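Local coordinates for protein endoglucanase E-5 (Thermobifida fusca, PDB 2CKS) that hydrolyses internal beta-1,4-glucosidic linkages in cellulose, lichenin and cereal beta-glucans, here as the catalytic domain of a family 5 glycoside hydrolase, at residues 243-249 with 295-299; 59-65 with 262-266. All coordinates share one frame; numbering follows the deposited sequence.

Contact 1: residues 243-249 with 295-299; sequences NDFQMAD and ASGQW
Asp249 OD1 takes the indole N-H of Trp299, NE1 to OD1 3.0 Å, and also forms a salt bridge with Lys303, one turn further along the helix of Trp299. The oxygen lies at the edge of the indole, close to its plane. It is met on the syn side, tilted well out of the carboxylate plane, and the bond is bent, with 145° at the hydrogen. The other carboxylate oxygen, Asp249 OD2, accepts a hydrogen bond from water 2 at 2.6 Å, and that water also makes a weak bond to Trp299 NE1. One face of the indole carries the ring of Phe245 in an offset stack on the five-membered ring, planes 22° apart, and Phe245 CD2 comes to 3.4 Å from Trp299 CD1. Bond and stack together probably limit rotation of the indole. Trp299 reaches across because its CG is anti to the backbone N (chi1 176°); its far ring meets the methyl of Ala248, CB to CZ2 3.7 Å. Beside the stack, water 1 accepts from Asn243 ND2 and Ser296 N, while Asn243 OD1 bonds to Thr234. An aromatic stack edged by a carboxylate thus joins the C-terminal helix 295-304 to helix 245-258, which leads into the last strand of the TIM barrel.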
loop_
_atom_site.group_PDB
_atom_site.type_symbol
_atom_site.label_atom_id
_atom_site.label_comp_id
_atom_site.label_asym_id
_atom_site.label_seq_id
_atom_site.Cartn_x
_atom_site.Cartn_y
_atom_site.Cartn_z
ATOM N N ASN A 243 6.996 4.016 19.772
ATOM C CA ASN A 243 6.127 2.939 19.339
ATOM C C ASN A 243 5.080 2.589 20.380
ATOM O O ASN A 243 5.345 2.622 21.594
ATOM C CB ASN A 243 6.958 1.706 19.027
ATOM C CG ASN A 243 7.797 1.887 17.789
ATOM O OD1 ASN A 243 7.272 2.165 16.714
ATOM N ND2 ASN A 243 9.106 1.768 17.938
ATOM N N ASP A 244 3.886 2.258 19.911
ATOM C CA ASP A 244 2.889 1.637 20.763
ATOM C C ASP A 244 2.560 0.271 20.205
ATOM O O ASP A 244 1.607 0.118 19.450
ATOM C CB ASP A 244 1.637 2.497 20.864
ATOM C CG ASP A 244 0.689 2.015 21.953
ATOM O OD1 ASP A 244 0.756 0.835 22.346
ATOM O OD2 ASP A 244 -0.153 2.759 22.474
ATOM N N PHE A 245 3.361 -0.724 20.570
ATOM C CA PHE A 245 3.186 -2.061 20.034
ATOM C C PHE A 245 1.949 -2.744 20.605
ATOM O O PHE A 245 1.398 -3.632 19.974
ATOM C CB PHE A 245 4.442 -2.915 20.254
ATOM C CG PHE A 245 5.653 -2.430 19.498
ATOM C CD1 PHE A 245 6.843 -2.161 20.157
ATOM C CD2 PHE A 245 5.606 -2.258 18.122
ATOM C CE1 PHE A 245 7.956 -1.719 19.461
ATOM C CE2 PHE A 245 6.714 -1.824 17.422
ATOM C CZ PHE A 245 7.893 -1.558 18.091
ATOM N N GLN A 246 1.519 -2.344 21.800
ATOM C CA GLN A 246 0.309 -2.911 22.370
ATOM C C GLN A 246 -0.893 -2.561 21.497
ATOM O O GLN A 246 -1.678 -3.426 21.145
ATOM C CB GLN A 246 0.100 -2.428 23.811
ATOM C CG GLN A 246 -1.022 -3.140 24.545
ATOM C CD GLN A 246 -0.783 -4.643 24.713
ATOM O OE1 GLN A 246 0.344 -5.127 24.579
ATOM N NE2 GLN A 246 -1.845 -5.373 25.007
ATOM N N MET A 247 -1.019 -1.294 21.126
ATOM C CA MET A 247 -2.116 -0.867 20.267
ATOM C C MET A 247 -1.962 -1.490 18.885
ATOM O O MET A 247 -2.929 -1.971 18.292
ATOM C CB MET A 247 -2.155 0.658 20.150
ATOM C CG MET A 247 -3.349 1.175 19.371
ATOM S SD MET A 247 -4.898 1.003 20.292
ATOM C CE MET A 247 -5.954 0.494 18.998
ATOM N N ALA A 248 -0.734 -1.483 18.375
ATOM C CA ALA A 248 -0.455 -2.030 17.055
ATOM C C ALA A 248 -0.852 -3.499 16.980
ATOM O O ALA A 248 -1.403 -3.938 15.978
ATOM C CB ALA A 248 1.014 -1.861 16.714
ATOM N N ASP A 249 -0.592 -4.250 18.046
ATOM C CA ASP A 249 -0.943 -5.671 18.091
ATOM C C ASP A 249 -2.469 -5.873 18.034
ATOM O O ASP A 249 -2.940 -6.878 17.511
ATOM C CB ASP A 249 -0.391 -6.329 19.369
ATOM C CG ASP A 249 1.104 -6.606 19.311
ATOM O OD1 ASP A 249 1.709 -6.548 18.216
ATOM O OD2 ASP A 249 1.765 -6.898 20.334
ATOM N N ALA A 295 13.417 -0.863 16.285
ATOM C CA ALA A 295 12.453 -1.650 17.055
ATOM C C ALA A 295 11.226 -2.040 16.225
ATOM O O ALA A 295 10.785 -3.188 16.263
ATOM C CB ALA A 295 12.035 -0.881 18.282
ATOM N N SER A 296 10.700 -1.085 15.459
ATOM C CA SER A 296 9.541 -1.322 14.596
ATOM C C SER A 296 9.874 -2.345 13.513
ATOM O O SER A 296 9.014 -3.129 13.105
ATOM C CB SER A 296 9.062 -0.003 13.962
ATOM O OG SER A 296 10.009 0.513 13.044
ATOM N N GLY A 297 11.122 -2.329 13.056
ATOM C CA GLY A 297 11.624 -3.284 12.085
ATOM C C GLY A 297 11.651 -4.709 12.604
ATOM O O GLY A 297 11.213 -5.630 11.928
ATOM N N GLN A 298 12.166 -4.904 13.810
ATOM C CA GLN A 298 12.192 -6.236 14.401
ATOM C C GLN A 298 10.766 -6.734 14.635
ATOM O O GLN A 298 10.479 -7.903 14.415
ATOM C CB GLN A 298 12.992 -6.281 15.703
ATOM C CG GLN A 298 13.203 -7.717 16.224
ATOM C CD GLN A 298 13.738 -8.691 15.158
ATOM O OE1 GLN A 298 14.900 -8.601 14.754
ATOM N NE2 GLN A 298 12.876 -9.608 14.689
ATOM N N TRP A 299 9.887 -5.826 15.052
ATOM C CA TRP A 299 8.497 -6.150 15.339
ATOM C C TRP A 299 7.802 -6.644 14.083
ATOM O O TRP A 299 7.182 -7.696 14.098
ATOM C CB TRP A 299 7.785 -4.930 15.926
ATOM C CG TRP A 299 6.337 -5.095 16.178
ATOM C CD1 TRP A 299 5.756 -5.581 17.306
ATOM C CD2 TRP A 299 5.274 -4.748 15.294
ATOM N NE1 TRP A 299 4.386 -5.569 17.180
ATOM C CE2 TRP A 299 4.064 -5.050 15.953
ATOM C CE3 TRP A 299 5.217 -4.195 14.012
ATOM C CZ2 TRP A 299 2.818 -4.833 15.368
ATOM C CZ3 TRP A 299 3.972 -3.979 13.432
ATOM C CH2 TRP A 299 2.797 -4.304 14.109
HETATM O O HOH W 1 11.164 1.762 15.821
HETATM O O HOH W 2 4.329 -6.723 20.272
#

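Contact 2: residues 59-65 with 262-266; sequences IIRLSMY and WTKWN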
loop_
_atom_site.group_PDB
_atom_site.type_symbol
_atom_site.label_atom_id
_atom_site.label_comp_id
_atom_site.label_asym_id
_atom_site.label_seq_id
_atom_site.Cartn_x
_atom_site.Cartn_y
_atom_site.Cartn_z
ATOM N N ILE A 59 3.935 -9.365 -0.244
ATOM C CA ILE A 59 3.578 -8.230 -1.078
ATOM C C ILE A 59 4.491 -7.046 -0.755
ATOM O O ILE A 59 4.947 -6.881 0.387
ATOM C CB ILE A 59 2.074 -7.910 -0.832
ATOM C CG1 ILE A 59 1.537 -6.822 -1.760
ATOM C CG2 ILE A 59 1.813 -7.534 0.610
ATOM C CD1 ILE A 59 0.011 -6.848 -1.854
ATOM N N ILE A 60 4.770 -6.251 -1.778
ATOM C CA ILE A 60 5.527 -5.013 -1.648
ATOM C C ILE A 60 4.717 -3.911 -2.310
ATOM O O ILE A 60 4.197 -4.079 -3.415
ATOM C CB ILE A 60 6.943 -5.125 -2.280
ATOM C CG1 ILE A 60 7.747 -3.838 -2.027
ATOM C CG2 ILE A 60 6.887 -5.428 -3.762
ATOM C CD1 ILE A 60 9.198 -3.941 -2.358
ATOM N N ARG A 61 4.607 -2.790 -1.623
ATOM C CA ARG A 61 3.990 -1.606 -2.184
ATOM C C ARG A 61 5.091 -0.661 -2.639
ATOM O O ARG A 61 5.974 -0.291 -1.856
ATOM C CB ARG A 61 3.112 -0.965 -1.132
ATOM C CG ARG A 61 2.504 0.369 -1.494
ATOM C CD ARG A 61 1.792 0.863 -0.299
ATOM N NE ARG A 61 0.943 2.026 -0.427
ATOM C CZ ARG A 61 1.099 3.147 0.274
ATOM N NH1 ARG A 61 2.146 3.351 1.065
ATOM N NH2 ARG A 61 0.200 4.092 0.161
ATOM N N LEU A 62 5.046 -0.296 -3.918
ATOM C CA LEU A 62 6.015 0.606 -4.520
ATOM C C LEU A 62 5.471 2.030 -4.502
ATOM O O LEU A 62 4.586 2.377 -5.284
ATOM C CB LEU A 62 6.303 0.156 -5.955
ATOM C CG LEU A 62 6.764 -1.295 -6.110
ATOM C CD1 LEU A 62 6.846 -1.666 -7.585
ATOM C CD2 LEU A 62 8.093 -1.528 -5.425
ATOM N N SER A 63 5.986 2.852 -3.594
ATOM C CA SER A 63 5.428 4.166 -3.340
ATOM C C SER A 63 6.143 5.203 -4.182
ATOM O O SER A 63 7.319 5.485 -3.971
ATOM C CB SER A 63 5.521 4.518 -1.856
ATOM O OG SER A 63 4.691 3.649 -1.094
ATOM N N MET A 64 5.424 5.745 -5.148
ATOM C CA MET A 64 5.954 6.769 -6.034
ATOM C C MET A 64 5.234 8.088 -5.788
ATOM O O MET A 64 4.099 8.281 -6.223
ATOM C CB MET A 64 5.776 6.349 -7.490
ATOM C CG MET A 64 6.379 7.334 -8.504
ATOM S SD MET A 64 6.128 6.801 -10.192
ATOM C CE MET A 64 4.376 7.178 -10.384
ATOM N N TYR A 65 5.893 8.991 -5.073
ATOM C CA TYR A 65 5.399 10.348 -4.915
ATOM C C TYR A 65 5.352 11.022 -6.280
ATOM O O TYR A 65 6.115 10.683 -7.179
ATOM C CB TYR A 65 6.312 11.168 -4.021
ATOM C CG TYR A 65 6.222 10.927 -2.536
ATOM C CD1 TYR A 65 6.628 9.725 -1.976
ATOM C CD2 TYR A 65 5.772 11.928 -1.686
ATOM C CE1 TYR A 65 6.588 9.517 -0.614
ATOM C CE2 TYR A 65 5.724 11.727 -0.312
ATOM C CZ TYR A 65 6.136 10.520 0.211
ATOM O OH TYR A 65 6.094 10.300 1.571
ATOM N N TRP A 262 -2.039 -6.018 4.610
ATOM C CA TRP A 262 -1.334 -4.808 4.985
ATOM C C TRP A 262 0.093 -4.733 4.470
ATOM O O TRP A 262 0.749 -5.751 4.237
ATOM C CB TRP A 262 -1.320 -4.629 6.507
ATOM C CG TRP A 262 -0.880 -5.806 7.392
ATOM C CD1 TRP A 262 -1.704 -6.640 8.088
ATOM C CD2 TRP A 262 0.462 -6.190 7.753
ATOM N NE1 TRP A 262 -0.971 -7.527 8.842
ATOM C CE2 TRP A 262 0.362 -7.274 8.660
ATOM C CE3 TRP A 262 1.741 -5.756 7.372
ATOM C CZ2 TRP A 262 1.482 -7.916 9.195
ATOM C CZ3 TRP A 262 2.854 -6.383 7.931
ATOM C CH2 TRP A 262 2.714 -7.448 8.826
ATOM N N THR A 263 0.551 -3.495 4.300
ATOM C CA THR A 263 1.945 -3.188 4.005
ATOM C C THR A 263 2.397 -2.084 4.946
ATOM O O THR A 263 1.852 -0.979 4.910
ATOM C CB THR A 263 2.137 -2.758 2.515
ATOM O OG1 THR A 263 1.097 -1.859 2.098
ATOM C CG2 THR A 263 2.028 -3.942 1.590
ATOM N N LYS A 264 3.399 -2.371 5.776
ATOM C CA LYS A 264 3.853 -1.418 6.776
ATOM C C LYS A 264 4.761 -0.356 6.160
ATOM O O LYS A 264 5.581 -0.643 5.290
ATOM C CB LYS A 264 4.599 -2.124 7.914
ATOM C CG LYS A 264 5.137 -1.163 8.969
ATOM C CD LYS A 264 5.710 -1.853 10.173
ATOM C CE LYS A 264 5.988 -0.851 11.268
ATOM N NZ LYS A 264 6.898 0.243 10.819
ATOM N N TRP A 265 4.607 0.870 6.646
ATOM C CA TRP A 265 5.477 1.984 6.302
ATOM C C TRP A 265 6.640 1.954 7.292
ATOM O O TRP A 265 6.400 2.067 8.493
ATOM C CB TRP A 265 4.671 3.265 6.495
ATOM C CG TRP A 265 5.275 4.532 5.992
ATOM C CD1 TRP A 265 5.737 5.560 6.750
ATOM C CD2 TRP A 265 5.407 4.954 4.623
ATOM N NE1 TRP A 265 6.191 6.576 5.946
ATOM C CE2 TRP A 265 5.996 6.232 4.637
ATOM C CE3 TRP A 265 5.107 4.371 3.386
ATOM C CZ2 TRP A 265 6.278 6.940 3.470
ATOM C CZ3 TRP A 265 5.395 5.070 2.227
ATOM C CH2 TRP A 265 5.970 6.346 2.283
ATOM N N ASN A 266 7.892 1.781 6.865
ATOM C CA ASN A 266 8.320 1.592 5.479
ATOM C C ASN A 266 9.670 0.846 5.437
ATOM O O ASN A 266 10.363 0.751 6.458
ATOM C CB ASN A 266 8.448 2.948 4.785
ATOM C CG ASN A 266 9.471 3.851 5.451
ATOM O OD1 ASN A 266 10.675 3.695 5.241
ATOM N ND2 ASN A 266 8.999 4.784 6.283
#
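Apolar contact comes first: Ile59 CG2 meets Thr263 CG2 at 3.7 Å, the side chains crossing at about a right angle inside the (beta/alpha)8 barrel. With Thr263 OG1 between the backbone N and the carbonyl carbon (chi1 43°), this methyl falls anti to the carbonyl carbon; the hydroxyl bonds to the carbonyl of Thr230. Arg61 also passes Thr263 at about a right angle, its CD 3.7 Å from Thr263 OG1. The aromatic contacts gather round Trp265. Arg61 NH1 lies 3.9 Å from Trp265 CZ3, the guanidinium and indole planes 71° apart, so the two do not stack. Ser63 OG comes up at the indole edge, in its plane, 3.7 Å from Trp265 CZ3, and itself bonds to Asp99 and Ser32. Tyr65 brings its hydroxyl obliquely to the same ring, OH to CZ2 3.9 Å. No hydrogen bond joins these strands, the second and eighth of the barrel, because strand 29-32 runs between them. Arg61 instead forms salt bridges with Glu135 and Glu231, the probable nucleophile, and a hydrogen bond with Asn138. The buried guanidinium is thus paired with two carboxylates, while Thr263 packs on its aliphatic stem and Trp265 beside NH1, an environment that probably stabilises its positive charge.

Overall arrangement
Contact 2 lies in the barrel core and contact 1 outside it, their centres about 17 Å apart. Helix 245-258 of contact 1 is followed in the chain, after a short connection, by strand 262-265 of contact 2, and in the conformer given, Lys264 of that strand packs on Ser296 and Trp299 of contact 1. Contact 2 belongs to the active site. The side chain of Arg61 is about 3 Å from that of Glu231 and about 6 Å from that of Glu139, the probable nucleophile and proton donor, and the side chain of Trp265 is about 4 Å from a bound sodium ion and about 5 Å from a bound zinc ion. Contact 1 is peripheral, centred about 19 Å from the chain centre.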